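Local atomic coordinates of transcriptional regulator, LacI family (Arthrobacter sp., PDB entry 4RKQ), a protein that probably acts as a transcriptional regulator of the LacI family, its periplasmic-binding-protein-like core sensing a small ligand, likely a sugar, to control gene expression. Residues R128-L134 with T192-F198; Y112-A116 with V150-V155; Y81-Q86 with E99-A105; L94-D98 with G106-Y112; Y29-F33 with V74-L78. All blocks are in the same frame, centred on the assembly; numbering follows the deposited sequence.

Contact 1 (R128-L134 with T192-F198)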
# COMPACT_ATOMS: atom_id res chain seq x y z
N ARG A 128 -2.26 -15.62 28.62
CA ARG A 128 -1.02 -16.05 27.95
C ARG A 128 0.07 -15.96 28.96
O ARG A 128 0.14 -14.99 29.70
CB ARG A 128 -0.68 -15.19 26.72
CG ARG A 128 -1.83 -15.05 25.75
CD ARG A 128 -2.29 -16.39 25.19
NE ARG A 128 -3.45 -16.21 24.32
CZ ARG A 128 -3.91 -17.14 23.48
NH1 ARG A 128 -3.28 -18.31 23.35
NH2 ARG A 128 -4.97 -16.86 22.72
N GLN A 129 0.92 -16.98 29.00
CA GLN A 129 1.93 -17.10 30.04
C GLN A 129 3.29 -16.75 29.53
O GLN A 129 4.17 -16.47 30.33
CB GLN A 129 1.99 -18.56 30.59
CG GLN A 129 0.65 -19.12 31.01
CD GLN A 129 0.09 -18.45 32.25
OE1 GLN A 129 0.77 -18.32 33.27
NE2 GLN A 129 -1.15 -18.00 32.17
N HIS A 130 3.52 -16.77 28.22
CA HIS A 130 4.87 -16.58 27.71
C HIS A 130 4.85 -15.58 26.56
O HIS A 130 4.70 -15.95 25.40
CB HIS A 130 5.49 -17.88 27.26
CG HIS A 130 5.65 -18.88 28.37
ND1 HIS A 130 6.71 -18.86 29.24
CD2 HIS A 130 4.87 -19.93 28.74
CE1 HIS A 130 6.59 -19.86 30.10
NE2 HIS A 130 5.48 -20.52 29.82
N ILE A 131 4.96 -14.32 26.90
CA ILE A 131 4.70 -13.23 25.93
C ILE A 131 5.97 -12.78 25.24
O ILE A 131 7.04 -12.79 25.85
CB ILE A 131 4.02 -12.06 26.65
CG1 ILE A 131 2.64 -12.53 27.09
CG2 ILE A 131 3.88 -10.85 25.72
CD1 ILE A 131 1.85 -11.55 27.93
N ALA A 132 5.89 -12.35 23.97
CA ALA A 132 7.07 -11.79 23.30
C ALA A 132 6.66 -10.51 22.61
O ALA A 132 5.52 -10.39 22.19
CB ALA A 132 7.67 -12.77 22.33
N TYR A 133 7.56 -9.53 22.59
CA TYR A 133 7.31 -8.25 21.88
C TYR A 133 8.35 -8.22 20.79
O TYR A 133 9.51 -8.43 21.05
CB TYR A 133 7.49 -7.02 22.77
CG TYR A 133 7.35 -5.74 21.97
CD1 TYR A 133 6.15 -5.37 21.40
CD2 TYR A 133 8.46 -4.93 21.74
CE1 TYR A 133 6.04 -4.21 20.63
CE2 TYR A 133 8.36 -3.77 21.00
CZ TYR A 133 7.16 -3.41 20.45
OH TYR A 133 7.11 -2.25 19.69
N LEU A 134 7.90 -7.99 19.57
CA LEU A 134 8.79 -7.92 18.45
C LEU A 134 8.94 -6.44 18.08
O LEU A 134 8.00 -5.81 17.65
CB LEU A 134 8.22 -8.74 17.30
CG LEU A 134 8.89 -8.47 15.95
CD1 LEU A 134 10.37 -8.80 15.98
CD2 LEU A 134 8.15 -9.25 14.90
N THR A 192 6.09 -20.04 23.62
CA THR A 192 5.54 -18.69 23.37
C THR A 192 4.09 -18.77 23.02
O THR A 192 3.70 -19.45 22.07
CB THR A 192 6.34 -18.02 22.22
OG1 THR A 192 7.71 -18.00 22.58
CG2 THR A 192 5.90 -16.56 21.96
N ASP A 193 3.24 -18.10 23.78
CA ASP A 193 1.84 -18.15 23.44
C ASP A 193 1.19 -16.78 23.23
O ASP A 193 -0.01 -16.69 23.03
CB ASP A 193 1.08 -18.96 24.49
CG ASP A 193 1.18 -18.36 25.87
OD1 ASP A 193 2.04 -17.48 26.02
OD2 ASP A 193 0.39 -18.76 26.79
N GLY A 194 1.96 -15.71 23.23
CA GLY A 194 1.37 -14.42 22.82
C GLY A 194 2.43 -13.50 22.31
O GLY A 194 3.46 -13.38 22.94
N ILE A 195 2.19 -12.87 21.15
CA ILE A 195 3.18 -12.02 20.51
C ILE A 195 2.57 -10.68 20.14
O ILE A 195 1.56 -10.64 19.42
CB ILE A 195 3.77 -12.68 19.26
CG1 ILE A 195 4.52 -13.97 19.65
CG2 ILE A 195 4.71 -11.71 18.55
CD1 ILE A 195 5.10 -14.73 18.49
N LEU A 196 3.19 -9.60 20.63
CA LEU A 196 2.82 -8.21 20.29
C LEU A 196 3.85 -7.72 19.27
O LEU A 196 5.05 -7.85 19.51
CB LEU A 196 2.86 -7.29 21.51
CG LEU A 196 1.89 -7.60 22.65
CD1 LEU A 196 2.18 -6.69 23.83
CD2 LEU A 196 0.44 -7.46 22.23
N ALA A 197 3.40 -7.20 18.13
CA ALA A 197 4.32 -6.74 17.13
C ALA A 197 4.28 -5.23 17.03
O ALA A 197 3.24 -4.62 17.20
CB ALA A 197 4.00 -7.37 15.79
N PHE A 198 5.43 -4.67 16.74
CA PHE A 198 5.62 -3.25 16.53
C PHE A 198 4.54 -2.65 15.61
O PHE A 198 4.02 -1.59 15.89
CB PHE A 198 7.04 -3.03 15.93
CG PHE A 198 7.32 -1.63 15.58
CD1 PHE A 198 7.76 -0.73 16.54
CD2 PHE A 198 7.11 -1.17 14.28
CE1 PHE A 198 7.99 0.60 16.21
CE2 PHE A 198 7.34 0.17 13.95
CZ PHE A 198 7.78 1.06 14.91
O HOH W 1 -2.26 -19.69 25.84

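Contact 2 (Y112-A116 with V150-V155). With EDO (1,2-ethanediol), chain F.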
# COMPACT_ATOMS: atom_id res chain seq x y z
N TYR A 112 1.22 5.89 23.53
CA TYR A 112 1.66 4.51 23.54
C TYR A 112 1.58 3.82 24.91
O TYR A 112 1.55 2.60 24.97
CB TYR A 112 3.05 4.35 22.96
CG TYR A 112 3.13 4.71 21.51
CD1 TYR A 112 2.50 3.93 20.56
CD2 TYR A 112 3.86 5.82 21.09
CE1 TYR A 112 2.59 4.24 19.21
CE2 TYR A 112 3.93 6.15 19.74
CZ TYR A 112 3.27 5.36 18.80
OH TYR A 112 3.37 5.64 17.45
N GLN A 113 1.51 4.57 25.99
CA GLN A 113 1.26 3.94 27.29
C GLN A 113 -0.14 3.36 27.34
O GLN A 113 -0.36 2.26 27.85
CB GLN A 113 1.44 4.93 28.41
CG GLN A 113 2.89 5.28 28.53
CD GLN A 113 3.20 6.01 29.80
OE1 GLN A 113 2.42 6.00 30.75
NE2 GLN A 113 4.37 6.64 29.84
N HIS A 114 -1.08 4.10 26.80
CA HIS A 114 -2.42 3.61 26.70
C HIS A 114 -2.55 2.38 25.79
O HIS A 114 -3.22 1.39 26.13
CB HIS A 114 -3.32 4.69 26.23
CG HIS A 114 -4.65 4.20 25.80
ND1 HIS A 114 -5.70 4.06 26.67
CD2 HIS A 114 -5.09 3.76 24.60
CE1 HIS A 114 -6.75 3.60 26.02
NE2 HIS A 114 -6.40 3.39 24.76
N ALA A 115 -1.91 2.42 24.63
CA ALA A 115 -1.95 1.30 23.69
C ALA A 115 -1.36 0.04 24.33
O ALA A 115 -1.88 -1.06 24.16
CB ALA A 115 -1.16 1.63 22.41
N ALA A 116 -0.24 0.22 25.03
CA ALA A 116 0.48 -0.88 25.66
C ALA A 116 -0.39 -1.52 26.73
O ALA A 116 -0.47 -2.75 26.83
CB ALA A 116 1.79 -0.38 26.26
N VAL A 150 9.73 4.30 21.05
CA VAL A 150 8.85 4.80 22.09
C VAL A 150 7.76 3.80 22.41
O VAL A 150 7.43 3.55 23.57
CB VAL A 150 8.22 6.13 21.65
CG1 VAL A 150 7.17 6.59 22.65
CG2 VAL A 150 9.33 7.18 21.47
N ARG A 151 7.19 3.21 21.37
CA ARG A 151 6.06 2.31 21.58
C ARG A 151 6.56 1.07 22.25
O ARG A 151 5.91 0.57 23.16
CB ARG A 151 5.28 2.02 20.29
CG ARG A 151 5.98 1.16 19.26
CD ARG A 151 5.10 1.00 18.01
NE ARG A 151 5.07 2.24 17.23
CZ ARG A 151 4.58 2.34 16.00
NH1 ARG A 151 4.07 1.28 15.37
NH2 ARG A 151 4.62 3.50 15.38
N GLY A 152 7.74 0.61 21.83
CA GLY A 152 8.38 -0.58 22.38
C GLY A 152 8.74 -0.41 23.85
O GLY A 152 8.54 -1.33 24.63
N LYS A 153 9.28 0.75 24.22
CA LYS A 153 9.54 1.06 25.64
C LYS A 153 8.26 1.03 26.45
O LYS A 153 8.25 0.51 27.58
CB LYS A 153 10.27 2.42 25.80
CG LYS A 153 11.70 2.38 25.29
CD LYS A 153 12.40 3.74 25.30
CE LYS A 153 13.85 3.57 24.86
NZ LYS A 153 14.43 4.76 24.21
N ALA A 154 7.16 1.50 25.88
CA ALA A 154 5.90 1.52 26.58
C ALA A 154 5.40 0.10 26.86
O ALA A 154 4.92 -0.16 27.94
CB ALA A 154 4.85 2.29 25.79
N VAL A 155 5.54 -0.80 25.90
CA VAL A 155 5.12 -2.20 26.10
C VAL A 155 6.00 -2.90 27.15
O VAL A 155 5.48 -3.60 28.04
CB VAL A 155 5.14 -2.96 24.75
CG1 VAL A 155 4.88 -4.46 24.95
CG2 VAL A 155 4.14 -2.34 23.77
C1 EDO F . 4.38 2.55 11.05
O1 EDO F . 3.75 1.34 10.61
C2 EDO F . 3.40 3.44 11.79
O2 EDO F . 3.06 2.73 12.99
O HOH W 2 2.47 0.72 22.65

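Contact 3 (Y81-Q86 with E99-A105)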
# COMPACT_ATOMS: atom_id res chain seq x y z
N TYR A 81 13.41 14.89 11.70
CA TYR A 81 13.84 16.19 11.18
C TYR A 81 12.82 17.32 11.32
O TYR A 81 12.94 18.34 10.64
CB TYR A 81 14.26 16.04 9.70
CG TYR A 81 15.57 15.34 9.51
CD1 TYR A 81 16.77 16.01 9.68
CD2 TYR A 81 15.61 13.99 9.21
CE1 TYR A 81 17.98 15.37 9.52
CE2 TYR A 81 16.82 13.31 9.06
CZ TYR A 81 18.00 14.02 9.21
OH TYR A 81 19.20 13.40 9.08
N ALA A 82 11.84 17.14 12.21
CA ALA A 82 10.77 18.14 12.42
C ALA A 82 11.26 19.54 12.62
O ALA A 82 10.78 20.48 11.99
CB ALA A 82 9.91 17.73 13.60
N ASP A 83 12.19 19.72 13.54
CA ASP A 83 12.65 21.04 13.89
C ASP A 83 13.36 21.75 12.74
O ASP A 83 13.07 22.93 12.41
CB ASP A 83 13.54 20.98 15.14
CG ASP A 83 13.71 22.34 15.79
OD1 ASP A 83 12.70 22.96 16.24
OD2 ASP A 83 14.86 22.80 15.82
N GLN A 84 14.31 21.04 12.12
CA GLN A 84 15.02 21.57 10.98
C GLN A 84 14.11 21.82 9.78
O GLN A 84 14.25 22.81 9.08
CB GLN A 84 16.14 20.63 10.56
CG GLN A 84 17.27 20.55 11.60
CD GLN A 84 18.31 19.50 11.26
OE1 GLN A 84 18.41 18.48 11.93
NE2 GLN A 84 19.09 19.74 10.21
N ALA A 85 13.17 20.92 9.54
CA ALA A 85 12.19 21.13 8.48
C ALA A 85 11.29 22.37 8.71
O ALA A 85 11.01 23.11 7.76
CB ALA A 85 11.34 19.88 8.30
N GLN A 86 10.85 22.62 9.93
CA GLN A 86 10.06 23.83 10.15
C GLN A 86 10.92 25.07 9.92
O GLN A 86 10.44 26.10 9.43
CB GLN A 86 9.43 23.86 11.55
CG GLN A 86 8.51 25.05 11.79
CD GLN A 86 7.31 25.05 10.86
OE1 GLN A 86 6.31 24.35 11.10
NE2 GLN A 86 7.41 25.80 9.77
N GLU A 99 6.64 11.94 16.19
CA GLU A 99 7.99 12.28 16.63
C GLU A 99 7.98 13.51 17.49
O GLU A 99 6.97 14.16 17.60
CB GLU A 99 8.95 12.43 15.44
CG GLU A 99 8.68 13.59 14.48
CD GLU A 99 9.85 13.78 13.45
OE1 GLU A 99 10.73 14.62 13.68
OE2 GLU A 99 9.93 13.07 12.47
N ASN A 100 9.11 13.83 18.11
CA ASN A 100 9.22 15.03 18.92
C ASN A 100 9.16 16.20 17.92
O ASN A 100 9.98 16.30 17.03
CB ASN A 100 10.55 15.04 19.66
CG ASN A 100 10.76 16.30 20.51
OD1 ASN A 100 10.41 17.41 20.13
ND2 ASN A 100 11.40 16.12 21.67
N PRO A 101 8.18 17.09 18.07
CA PRO A 101 7.97 18.07 16.99
C PRO A 101 8.92 19.26 17.02
O PRO A 101 8.91 20.07 16.08
CB PRO A 101 6.53 18.54 17.25
CG PRO A 101 6.27 18.28 18.69
CD PRO A 101 7.09 17.08 19.06
N GLY A 102 9.69 19.43 18.10
CA GLY A 102 10.49 20.64 18.27
C GLY A 102 9.59 21.84 18.02
O GLY A 102 8.47 21.90 18.56
N GLY A 103 10.07 22.77 17.18
CA GLY A 103 9.36 23.97 16.83
C GLY A 103 8.38 23.85 15.67
O GLY A 103 7.91 24.86 15.16
N ALA A 104 8.03 22.64 15.25
CA ALA A 104 7.05 22.49 14.17
C ALA A 104 5.73 23.13 14.59
O ALA A 104 5.37 23.13 15.75
CB ALA A 104 6.86 21.04 13.86
N ALA A 105 5.06 23.76 13.65
CA ALA A 105 3.80 24.44 13.88
C ALA A 105 2.74 23.55 14.48
O ALA A 105 1.97 24.00 15.29
CB ALA A 105 3.28 25.05 12.57

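Contact 4 (L94-D98 with G106-Y112)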
# COMPACT_ATOMS: atom_id res chain seq x y z
N LEU A 94 4.42 23.26 9.23
CA LEU A 94 4.65 21.84 9.23
C LEU A 94 3.80 21.18 10.31
O LEU A 94 3.81 21.62 11.46
CB LEU A 94 6.11 21.56 9.51
CG LEU A 94 6.53 20.12 9.68
CD1 LEU A 94 6.33 19.33 8.38
CD2 LEU A 94 8.00 20.10 10.10
N ILE A 95 3.08 20.13 9.89
CA ILE A 95 2.46 19.20 10.81
C ILE A 95 3.21 17.88 10.71
O ILE A 95 3.13 17.21 9.69
CB ILE A 95 0.98 18.98 10.46
CG1 ILE A 95 0.26 20.35 10.58
CG2 ILE A 95 0.37 17.97 11.42
CD1 ILE A 95 -1.12 20.33 10.08
N VAL A 96 3.90 17.51 11.77
CA VAL A 96 4.55 16.17 11.88
C VAL A 96 3.79 15.18 12.71
O VAL A 96 3.09 15.54 13.65
CB VAL A 96 5.98 16.28 12.48
CG1 VAL A 96 6.91 17.00 11.54
CG2 VAL A 96 5.97 16.98 13.84
N LEU A 97 3.96 13.90 12.40
CA LEU A 97 3.36 12.87 13.17
C LEU A 97 4.41 11.96 13.77
O LEU A 97 5.45 11.69 13.17
CB LEU A 97 2.48 11.99 12.29
CG LEU A 97 1.25 12.71 11.78
CD1 LEU A 97 1.49 13.46 10.48
CD2 LEU A 97 0.14 11.69 11.65
N ASP A 98 4.11 11.50 14.98
CA ASP A 98 4.84 10.39 15.61
C ASP A 98 6.30 10.68 15.91
O ASP A 98 7.11 9.77 15.96
CB ASP A 98 4.67 9.12 14.76
CG ASP A 98 4.87 7.84 15.58
OD1 ASP A 98 4.49 7.84 16.75
OD2 ASP A 98 5.46 6.86 15.07
N GLY A 106 2.72 22.27 14.06
CA GLY A 106 1.72 21.34 14.50
C GLY A 106 2.27 19.97 14.64
O GLY A 106 3.26 19.61 13.98
N SER A 107 1.62 19.18 15.48
CA SER A 107 2.08 17.79 15.77
C SER A 107 0.94 16.91 16.19
O SER A 107 0.07 17.32 16.92
CB SER A 107 3.12 17.78 16.90
OG SER A 107 3.72 16.51 17.08
N ILE A 108 0.98 15.67 15.72
CA ILE A 108 0.07 14.63 16.14
C ILE A 108 0.95 13.50 16.73
O ILE A 108 1.90 13.03 16.10
CB ILE A 108 -0.71 14.03 14.94
CG1 ILE A 108 -1.47 15.03 14.05
CG2 ILE A 108 -1.61 12.89 15.38
CD1 ILE A 108 -2.50 15.88 14.74
N ASN A 109 0.70 13.14 17.98
CA ASN A 109 1.43 12.05 18.68
C ASN A 109 0.38 11.03 19.12
O ASN A 109 -0.83 11.29 19.09
CB ASN A 109 2.26 12.55 19.87
CG ASN A 109 3.70 12.96 19.49
OD1 ASN A 109 4.09 12.99 18.34
ND2 ASN A 109 4.48 13.31 20.50
N PHE A 110 0.83 9.85 19.51
CA PHE A 110 -0.11 8.77 19.89
C PHE A 110 0.27 8.36 21.31
O PHE A 110 1.42 8.45 21.66
CB PHE A 110 -0.01 7.61 18.94
CG PHE A 110 -0.24 8.02 17.52
CD1 PHE A 110 0.80 8.51 16.75
CD2 PHE A 110 -1.51 7.99 16.99
CE1 PHE A 110 0.58 8.96 15.46
CE2 PHE A 110 -1.74 8.39 15.69
CZ PHE A 110 -0.70 8.88 14.94
N ASP A 111 -0.73 7.99 22.10
CA ASP A 111 -0.52 7.59 23.50
C ASP A 111 -0.09 6.14 23.57
O ASP A 111 -0.92 5.23 23.62
CB ASP A 111 -1.82 7.76 24.23
CG ASP A 111 -1.69 7.54 25.73
OD1 ASP A 111 -0.69 6.97 26.23
OD2 ASP A 111 -2.63 7.93 26.39
N TYR A 112 1.22 5.89 23.53
CA TYR A 112 1.66 4.51 23.54
C TYR A 112 1.58 3.82 24.91
O TYR A 112 1.55 2.60 24.97
CB TYR A 112 3.05 4.35 22.96
CG TYR A 112 3.13 4.71 21.51
CD1 TYR A 112 2.50 3.93 20.56
CD2 TYR A 112 3.86 5.82 21.09
CE1 TYR A 112 2.59 4.24 19.21
CE2 TYR A 112 3.93 6.15 19.74
CZ TYR A 112 3.27 5.36 18.80
OH TYR A 112 3.37 5.64 17.45
O HOH W 3 3.64 9.74 18.74

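Contact 5 (Y29-F33 with V74-L78)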
# COMPACT_ATOMS: atom_id res chain seq x y z
N TYR A 29 0.97 0.96 5.83
CA TYR A 29 0.48 2.08 6.60
C TYR A 29 0.60 3.38 5.82
O TYR A 29 -0.30 4.19 5.85
CB TYR A 29 1.26 2.21 7.92
CG TYR A 29 0.81 3.44 8.66
CD1 TYR A 29 -0.43 3.47 9.28
CD2 TYR A 29 1.58 4.60 8.68
CE1 TYR A 29 -0.88 4.62 9.90
CE2 TYR A 29 1.14 5.75 9.34
CZ TYR A 29 -0.11 5.76 9.92
OH TYR A 29 -0.59 6.89 10.56
N PHE A 30 1.72 3.61 5.14
CA PHE A 30 1.97 4.94 4.59
C PHE A 30 1.08 5.28 3.41
O PHE A 30 0.54 6.38 3.38
CB PHE A 30 3.47 5.21 4.35
CG PHE A 30 4.25 5.34 5.64
CD1 PHE A 30 3.97 6.36 6.51
CD2 PHE A 30 5.16 4.37 6.02
CE1 PHE A 30 4.63 6.45 7.71
CE2 PHE A 30 5.85 4.47 7.20
CZ PHE A 30 5.58 5.52 8.06
N PRO A 31 0.83 4.35 2.51
CA PRO A 31 -0.17 4.66 1.47
C PRO A 31 -1.57 4.84 2.02
O PRO A 31 -2.30 5.66 1.51
CB PRO A 31 -0.12 3.47 0.52
CG PRO A 31 1.05 2.66 0.93
CD PRO A 31 1.63 3.15 2.18
N ALA A 32 -1.92 4.12 3.08
CA ALA A 32 -3.24 4.28 3.70
C ALA A 32 -3.39 5.64 4.35
O ALA A 32 -4.39 6.34 4.17
CB ALA A 32 -3.49 3.19 4.70
N PHE A 33 -2.36 6.06 5.07
CA PHE A 33 -2.30 7.39 5.64
C PHE A 33 -2.36 8.47 4.57
O PHE A 33 -3.15 9.40 4.64
CB PHE A 33 -1.02 7.55 6.47
CG PHE A 33 -0.76 8.95 6.88
CD1 PHE A 33 -1.48 9.53 7.90
CD2 PHE A 33 0.23 9.69 6.27
CE1 PHE A 33 -1.27 10.81 8.30
CE2 PHE A 33 0.45 10.98 6.67
CZ PHE A 33 -0.29 11.53 7.67
N VAL A 74 3.17 21.53 4.97
CA VAL A 74 3.55 20.13 4.82
C VAL A 74 2.98 19.33 5.95
O VAL A 74 2.99 19.80 7.07
CB VAL A 74 5.07 19.94 4.79
CG1 VAL A 74 5.46 18.45 4.80
CG2 VAL A 74 5.68 20.64 3.58
N ILE A 75 2.50 18.14 5.63
CA ILE A 75 2.08 17.13 6.62
C ILE A 75 3.01 15.95 6.37
O ILE A 75 3.15 15.49 5.22
CB ILE A 75 0.63 16.70 6.34
CG1 ILE A 75 -0.30 17.83 6.72
CG2 ILE A 75 0.29 15.44 7.17
CD1 ILE A 75 -1.70 17.63 6.14
N GLY A 76 3.70 15.47 7.40
CA GLY A 76 4.65 14.39 7.17
C GLY A 76 5.12 13.57 8.35
O GLY A 76 5.01 13.99 9.51
N TYR A 77 5.65 12.41 8.01
CA TYR A 77 6.45 11.60 8.90
C TYR A 77 7.88 11.88 8.48
O TYR A 77 8.31 11.50 7.41
CB TYR A 77 6.11 10.13 8.73
CG TYR A 77 4.86 9.68 9.41
CD1 TYR A 77 3.58 9.90 8.84
CD2 TYR A 77 4.93 9.02 10.61
CE1 TYR A 77 2.43 9.46 9.47
CE2 TYR A 77 3.79 8.59 11.24
CZ TYR A 77 2.57 8.79 10.68
OH TYR A 77 1.47 8.36 11.36
N LEU A 78 8.63 12.58 9.32
CA LEU A 78 9.93 13.10 8.88
C LEU A 78 11.16 12.39 9.44
O LEU A 78 12.30 12.78 9.11
CB LEU A 78 10.03 14.58 9.20
CG LEU A 78 8.99 15.48 8.49
CD1 LEU A 78 9.44 16.87 8.72
CD2 LEU A 78 8.87 15.19 7.00

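Contact 1 (R128-L134 with T192-F198)
Asp193 turns its CG between its own backbone N and carbonyl carbon (chi1 61°), which swings the carboxylate across to the backbone of Gln129 and His130. Further along, on strand 131-134, Tyr133 sends CG anti to its N (chi1 175°), so that the ring lies along the strand pair toward Phe198. The carboxylate takes one N-H on each oxygen: Gln129 N gives to OD2 of Asp193 at 2.9 Å, on the syn side, and His130 N to OD1 of Asp193 at 2.7 Å, also syn but 23° out of the carboxylate plane. In return Asp193 N donates to His130 O at 3.1 Å. Beyond this clasp the chains are neighbouring parallel strands in the C-terminal lobe of the periplasmic-binding-protein fold, helices 112-125 and 200-212 packing on opposite faces. Ala132 N bonds to Gly194 O at 2.8 Å, Leu196 N to Ala132 O, Leu134 N to Leu196 O, and Phe198 N to Leu134 O. Tyr133 CD1 packs on Leu196 CB at 3.8 Å, and Tyr133 OH reaches the edge of the Phe198 ring, 3.6 Å from CD1. Arg128 meets Asp193 through its aliphatic part, CD lying 3.2 Å from Asp193 O; its guanidinium instead pairs with Glu287. A water links Arg128 NH1, weakly, to Asp193 OD2. With two amide hydrogens on its carboxylate and a cation nearby, Asp193 is likely to stay ionised and fix the turn into the strand.

Contact 2 (Y112-A116 with V150-V155)
The first turns of two helices, 112-125 and 150-161, meet here at the border of the cleft between the two lobes, where a 1,2-ethanediol, probably from the crystallisation liquor, occupies a polar pocket. Arg151 and Tyr112 carry the contact. CB of Arg151 sits over one face of the Tyr112 ring, 3.7 Å from its centroid and 23° off the normal, a CH-pi contact displaced toward the rim. From there the arginine chain bends at chi3 and lays its guanidinium at only 26° to the ring plane. Both terminal nitrogens then grip one diol oxygen: NH1 and NH2 of Arg151 each donate to O2 of the ethanediol at 3.0 Å. NH1 also holds Phe198 O, while the Tyr112 hydroxyl is bonded to Asp98.

Around this pair the packing is largely apolar. Val150 CG1 touches Tyr112 CD2 at 3.7 Å, and the Ala154 methyl lies against a carbonyl, CB 3.4 Å from Tyr112 O, to which a water also donates. Ala154 CB and Val155 CG2 both touch the Ala116 methyl. The axes of segments 112-116 and 150-155 pass 8.4 Å apart, crossing at -48°. A cleft-lining arginine with a diol on it suits the sugar-type effector site between the lobes of LacI-family regulators.

Contact 3 (Y81-Q86 with E99-A105)
Tyr81, at the N-cap position of helix 82-89, only brushes the loop 99-105. This helix is the beta-alpha-beta crossover between parallel strands 73-76 and 94-97, and the loop joins the latter to strand 106-110. The first real grip falls on Ala82. Its N donates to Glu99 OE1 at 3.1 Å, from above the carboxylate plane, 38° out of it, while CB of Ala82 packs on the same OE1 and lies 3.6 Å from Pro101 O. The other oxygen of Glu99 takes the N-H of Gly80, so the carboxylate bridges two amides at the helix start.

Asp83 comes next. With its CG anti to the backbone N (chi1 -163°), OD1 reaches Gly103 N at 2.8 Å and uses its anti lone pair. That N-H belongs to the type II' turn Pro101-Ala104, and at Gly102 a CB would clash with the Asp83 carboxylate.

One turn further on, Gln86 folds at chi2 and runs CG along the turn, 3.4 Å from Gly103 O. Its OE1 accepts from Ala105 N at 2.9 Å and from Leu94 N as well; NE2 goes to Arg92 O. Three acidic or amide side chains thus take up loop and helix N-H groups, and the negative charge of Glu99 probably interacts favourably with the positive end of the helix dipole.

Contact 4 (L94-D98 with G106-Y112)
Asp98 OD1 lies at the edge of two rings, in the plane of Tyr112 and near that of Phe110, 3.8 Å from Phe110 CD1. One face of the Tyr112 ring carries CB of its neighbour Phe110, and the carboxylate of Asp98 is turned 60° to that ring. All this stands at the C-terminal ends of two adjoining parallel strands, 94-97 and 106-110, in the N-terminal lobe of the periplasmic-binding-protein fold. The Tyr112 hydroxyl donates to OD1 of Asp98 at 2.6 Å, coming from above the carboxylate plane. Asp98 can present this oxygen because its CG stands anti to its N (chi1 -156°) on a backbone with positive phi. A water also donates to OD1 and accepts from Phe110 N, tying the carboxylate to the strand end, while OD2 makes a long, weak ion pair with Arg151. An alanine here would remove the carboxylate and would probably leave the Tyr112 hydroxyl and the bridging water without their acceptor, the ring less firmly held.

Along the strands the backbone bonds run from Gly106 N to Leu94 O, Val96 N to Gly106 O, Ile108 N to Val96 O and Asp98 N to Ile108 O, the last at 2.9 Å. Gly106 has a reason to be bare: a CB there would sit tight against Ile95 CG1. Leu97 and Ile108 lie side by side facing helix 246-262, which covers them, with Leu97 CG 3.9 Å from Ile108 CB. Two residues past Ile108, Phe110 turns its ring edge to Leu97 CD2, which lies 4.4 Å from Phe110 CZ.

Contact 5 (Y29-F33 with V74-L78)
Tyr77 pushes its ring into a nest formed by Tyr29, Phe30 and Phe33, an aromatic cluster where the first turn of helix 29-43 faces the end of strand 73-76 in the N-terminal lobe of this periplasmic-binding-protein fold. The aromatic contacts come first. Phe30 points an edge at one face of Tyr77, its CE1 3.7 Å from Tyr77 CG, the planes 78° apart. Tyr77 in turn presents its own edge to Phe33: CE1 stands over the centre of the Phe33 ring, 3.8 Å from CE2, with the planes at 90°. Tyr77 is thus the face of one T-shaped pair and the edge of the next.

The polar contact is single. Tyr29 OH and Tyr77 OH share a hydrogen bond of 2.7 Å in which either may donate. Tyr29 reaches it by setting CG anti to its backbone N (chi1 176°), and its CE2 packs 3.6 Å from Tyr77 CZ. A leucine in place of Tyr77 would have no ring or hydroxyl, and would probably leave the Tyr29 hydroxyl without this mate and the Phe30 edge without a face to meet.

Aliphatic packing completes the wall, with helix 246-262 and strand 94-97 closing round it through Val249 and Leu97, which both touch Phe33. From the strand itself, Ile75 CG2 meets the edge of the Phe33 ring, 4.0 Å from CZ.

Contacts 3, 4 and 5 sit together in one lobe and contact 1 in the other, its centre about 27 Å from that of contact 4. Strand 94-97 of contact 4 bonds on its other side to strand 73-76 of contact 5, Ile95 N to Val74 O at 2.8 Å, while contact 3 ties the helix and loop flanking that strand. Contact 2 lies at the border of the lobes: its Tyr112 is shared with contact 4, and its Arg151 makes a long, weak ion pair with Asp98 and reaches Phe198 of contact 1. The ethanediol held by Arg151, and also by Asn27, Asn199 and Asp227, probably marks the effector pocket; the side chains of Asp98 and Phe198 come within about 5 Å of such a molecule.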